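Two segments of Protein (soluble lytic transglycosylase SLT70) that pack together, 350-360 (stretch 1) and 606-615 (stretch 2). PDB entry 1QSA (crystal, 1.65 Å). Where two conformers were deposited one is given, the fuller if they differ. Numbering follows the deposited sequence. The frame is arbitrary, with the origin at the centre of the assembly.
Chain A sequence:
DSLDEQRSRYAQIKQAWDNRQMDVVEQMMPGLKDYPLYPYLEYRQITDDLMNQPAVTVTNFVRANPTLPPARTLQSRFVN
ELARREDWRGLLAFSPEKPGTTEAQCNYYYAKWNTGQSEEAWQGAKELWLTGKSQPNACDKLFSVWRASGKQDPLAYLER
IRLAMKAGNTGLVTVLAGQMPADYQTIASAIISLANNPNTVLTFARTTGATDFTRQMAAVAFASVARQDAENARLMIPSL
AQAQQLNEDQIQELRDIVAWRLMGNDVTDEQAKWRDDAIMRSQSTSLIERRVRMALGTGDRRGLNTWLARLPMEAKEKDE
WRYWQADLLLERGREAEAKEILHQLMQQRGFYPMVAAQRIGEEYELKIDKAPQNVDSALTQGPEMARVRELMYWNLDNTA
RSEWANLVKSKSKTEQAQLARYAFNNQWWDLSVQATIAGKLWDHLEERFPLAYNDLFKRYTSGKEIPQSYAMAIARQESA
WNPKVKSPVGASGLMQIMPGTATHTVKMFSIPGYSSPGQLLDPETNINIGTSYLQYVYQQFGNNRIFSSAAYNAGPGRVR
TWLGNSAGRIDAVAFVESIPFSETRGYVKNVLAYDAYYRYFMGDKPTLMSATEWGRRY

Stretch 1, residues 350-360: GFYPMVAAQRI
Stretch 2, residues 606-615: PTLMSATEWG

Packing of residues 350-360 against 606-615 of the lytic transglycosylase SLT70, burying 493 Å² in all. Stretch 1 is a helix from Phe351 to Arg359, with Gly350 at the N-cap position, where its phi/psi of 119/-175 calls for glycine. Stretch 2 runs extended or turned from Pro606 to Ser610, then helical from Ala611; the helix axes cross at -96° and come no closer than 12.7 Å, so the loop and the side chains bridge the gap. In register, Met354 CA lies 6.1 Å from Leu608 CA, and Gln358 CA 6.9 Å from Thr607 CA.

Leu608 (phi/psi -57/-48; chi1 t, chi2 p) is the main bump. Its forked end enters a hollow lined by three helix residues: CD2 lies 3.4 Å from Val355 CG2 and 3.9 Å from Phe351 CE1, while CD1 meets Met354 SD at 3.7 Å. Phe351 (t, chi2 79°) starts sideways but brings its ring end nearer; Met354 (m, t, t) starts toward the loop and its end leads away, yet SD still touches Leu608 CD1.

One turn on, Gln358 (t, t, chi3 4°) reaches across to grip the extended Met609 (-129/155) by its backbone. Met609 N donates to Gln358 OE1 at 2.9 Å, and Gln358 NE2 donates to Met609 O at 3.0 Å; an amide suits this place because it both accepts and donates. A water accepts from Leu608 N (3.2 Å) and donates to Met354 O (2.8 Å).

Trp614 (t, chi2 -102°) lays a flat wall against Gln358, whose CG sits 3.6 Å from the centroid of the six-membered ring, 4° off its normal, a CH-pi contact. Trp614 CZ2 approaches Arg359 CA at 3.7 Å, and CH2 approaches Val355 CG1 at 4.2 Å. Ser610 (p) caps the tryptophan's helix: Glu613 N donates to Ser610 OG, and Ser610 N to Glu613 OE1, both at 3.0 Å.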

# COMPACT_ATOMS: atom_id res chain seq x y z
N GLY A 350 -9.12 -13.54 -12.89
CA GLY A 350 -8.68 -12.17 -13.10
C GLY A 350 -8.95 -11.45 -14.40
O GLY A 350 -9.65 -11.94 -15.28
N PHE A 351 -8.40 -10.24 -14.48
CA PHE A 351 -8.57 -9.36 -15.62
C PHE A 351 -8.26 -10.00 -16.98
O PHE A 351 -9.14 -10.08 -17.82
CB PHE A 351 -7.74 -8.09 -15.44
CG PHE A 351 -7.83 -7.13 -16.59
CD1 PHE A 351 -8.94 -6.29 -16.72
CD2 PHE A 351 -6.81 -7.06 -17.54
CE1 PHE A 351 -9.01 -5.39 -17.79
CE2 PHE A 351 -6.88 -6.17 -18.60
CZ PHE A 351 -7.98 -5.33 -18.73
N TYR A 352 -7.02 -10.43 -17.19
CA TYR A 352 -6.67 -11.03 -18.49
C TYR A 352 -7.46 -12.29 -18.84
O TYR A 352 -7.82 -12.49 -20.00
CB TYR A 352 -5.16 -11.15 -18.67
CG TYR A 352 -4.57 -9.88 -19.24
CD1 TYR A 352 -4.77 -9.55 -20.57
CD2 TYR A 352 -3.85 -8.99 -18.43
CE1 TYR A 352 -4.27 -8.37 -21.11
CE2 TYR A 352 -3.34 -7.79 -18.96
CZ TYR A 352 -3.56 -7.50 -20.31
OH TYR A 352 -3.10 -6.35 -20.88
N PRO A 353 -7.68 -13.19 -17.86
CA PRO A 353 -8.47 -14.38 -18.19
C PRO A 353 -9.84 -13.92 -18.73
O PRO A 353 -10.38 -14.51 -19.66
CB PRO A 353 -8.59 -15.07 -16.84
CG PRO A 353 -7.26 -14.86 -16.26
CD PRO A 353 -6.94 -13.41 -16.60
N MET A 354 -10.40 -12.84 -18.16
CA MET A 354 -11.69 -12.33 -18.62
C MET A 354 -11.59 -11.65 -19.99
O MET A 354 -12.52 -11.72 -20.80
CB MET A 354 -12.23 -11.29 -17.62
CG MET A 354 -12.59 -11.82 -16.25
SD MET A 354 -13.15 -10.46 -15.17
CE MET A 354 -13.30 -11.34 -13.62
N VAL A 355 -10.47 -10.97 -20.23
CA VAL A 355 -10.22 -10.34 -21.52
C VAL A 355 -10.18 -11.46 -22.57
O VAL A 355 -10.78 -11.35 -23.65
CB VAL A 355 -8.86 -9.59 -21.56
CG1 VAL A 355 -8.52 -9.23 -23.00
CG2 VAL A 355 -8.91 -8.31 -20.72
N ALA A 356 -9.46 -12.52 -22.24
CA ALA A 356 -9.29 -13.67 -23.13
C ALA A 356 -10.63 -14.24 -23.57
O ALA A 356 -10.84 -14.47 -24.75
CB ALA A 356 -8.40 -14.73 -22.48
N ALA A 357 -11.53 -14.43 -22.61
CA ALA A 357 -12.86 -14.95 -22.89
C ALA A 357 -13.63 -14.02 -23.84
O ALA A 357 -14.21 -14.48 -24.84
CB ALA A 357 -13.64 -15.14 -21.60
N GLN A 358 -13.63 -12.71 -23.55
CA GLN A 358 -14.32 -11.76 -24.41
C GLN A 358 -13.69 -11.70 -25.82
O GLN A 358 -14.41 -11.62 -26.81
CB GLN A 358 -14.34 -10.36 -23.77
CG GLN A 358 -15.21 -9.36 -24.56
CD GLN A 358 -15.79 -8.22 -23.71
OE1 GLN A 358 -15.50 -8.11 -22.52
NE2 GLN A 358 -16.58 -7.37 -24.34
N ARG A 359 -12.37 -11.82 -25.89
CA ARG A 359 -11.67 -11.78 -27.18
C ARG A 359 -12.13 -12.91 -28.11
O ARG A 359 -12.42 -12.66 -29.28
CB ARG A 359 -10.15 -11.82 -26.99
CG ARG A 359 -9.34 -11.75 -28.31
CD ARG A 359 -9.62 -10.43 -29.03
NE ARG A 359 -9.05 -10.34 -30.38
CZ ARG A 359 -7.79 -9.99 -30.64
NH1 ARG A 359 -6.93 -9.80 -29.65
NH2 ARG A 359 -7.38 -9.90 -31.90
N ILE A 360 -12.27 -14.12 -27.59
CA ILE A 360 -12.71 -15.23 -28.45
C ILE A 360 -14.22 -15.50 -28.45
O ILE A 360 -14.67 -16.51 -29.01
CB ILE A 360 -11.94 -16.53 -28.17
CG1 ILE A 360 -12.13 -16.98 -26.73
CG2 ILE A 360 -10.47 -16.32 -28.51
CD1 ILE A 360 -11.28 -18.19 -26.38
N PRO A 606 -21.54 -11.54 -16.44
CA PRO A 606 -20.28 -10.86 -16.13
C PRO A 606 -19.29 -10.57 -17.27
O PRO A 606 -18.08 -10.61 -17.05
CB PRO A 606 -19.67 -11.76 -15.06
CG PRO A 606 -20.10 -13.13 -15.47
CD PRO A 606 -21.50 -12.96 -16.04
N THR A 607 -19.78 -10.21 -18.45
CA THR A 607 -18.89 -9.88 -19.58
C THR A 607 -17.99 -8.73 -19.12
O THR A 607 -18.46 -7.78 -18.51
CB THR A 607 -19.69 -9.46 -20.82
OG1 THR A 607 -20.68 -10.46 -21.11
CG2 THR A 607 -18.76 -9.30 -22.04
N LEU A 608 -16.70 -8.82 -19.40
CA LEU A 608 -15.76 -7.80 -18.93
C LEU A 608 -16.04 -6.35 -19.32
O LEU A 608 -15.93 -5.44 -18.48
CB LEU A 608 -14.33 -8.16 -19.31
CG LEU A 608 -13.28 -7.22 -18.72
CD1 LEU A 608 -13.17 -7.43 -17.21
CD2 LEU A 608 -11.94 -7.44 -19.40
N MET A 609 -16.30 -6.13 -20.60
CA MET A 609 -16.57 -4.79 -21.11
C MET A 609 -17.85 -4.75 -21.93
O MET A 609 -18.28 -5.76 -22.50
CB MET A 609 -15.41 -4.31 -22.02
CG MET A 609 -14.05 -4.25 -21.33
SD MET A 609 -12.83 -3.42 -22.35
CE MET A 609 -11.30 -3.97 -21.62
N SER A 610 -18.46 -3.57 -21.99
CA SER A 610 -19.66 -3.37 -22.80
C SER A 610 -19.20 -3.37 -24.26
O SER A 610 -18.01 -3.21 -24.54
CB SER A 610 -20.32 -2.02 -22.46
OG SER A 610 -19.54 -0.93 -22.93
N ALA A 611 -20.13 -3.55 -25.18
CA ALA A 611 -19.78 -3.55 -26.61
C ALA A 611 -19.14 -2.21 -26.97
O ALA A 611 -18.17 -2.16 -27.72
CB ALA A 611 -21.02 -3.77 -27.46
N THR A 612 -19.66 -1.13 -26.39
CA THR A 612 -19.13 0.21 -26.66
C THR A 612 -17.71 0.39 -26.14
O THR A 612 -16.83 0.88 -26.86
CB THR A 612 -20.08 1.29 -26.11
OG1 THR A 612 -21.35 1.18 -26.80
CG2 THR A 612 -19.52 2.68 -26.35
N GLU A 613 -17.46 -0.06 -24.92
CA GLU A 613 -16.12 0.04 -24.34
C GLU A 613 -15.14 -0.83 -25.14
O GLU A 613 -14.02 -0.41 -25.45
CB GLU A 613 -16.13 -0.43 -22.89
CG GLU A 613 -16.85 0.52 -21.93
CD GLU A 613 -17.16 -0.11 -20.58
OE1 GLU A 613 -17.21 -1.35 -20.50
OE2 GLU A 613 -17.38 0.64 -19.61
N TRP A 614 -15.56 -2.06 -25.43
CA TRP A 614 -14.73 -3.02 -26.16
C TRP A 614 -14.34 -2.58 -27.57
O TRP A 614 -13.21 -2.83 -28.00
CB TRP A 614 -15.47 -4.37 -26.24
CG TRP A 614 -14.66 -5.50 -26.85
CD1 TRP A 614 -14.77 -6.01 -28.12
CD2 TRP A 614 -13.66 -6.28 -26.19
NE1 TRP A 614 -13.89 -7.06 -28.29
CE2 TRP A 614 -13.20 -7.25 -27.12
CE3 TRP A 614 -13.11 -6.26 -24.91
CZ2 TRP A 614 -12.21 -8.19 -26.80
CZ3 TRP A 614 -12.12 -7.20 -24.59
CH2 TRP A 614 -11.68 -8.15 -25.53
N GLY A 615 -15.26 -1.91 -28.26
CA GLY A 615 -15.01 -1.51 -29.64
C GLY A 615 -14.54 -0.11 -29.96
O GLY A 615 -14.18 0.18 -31.10
O HOH W 1 -15.29 -11.59 -20.27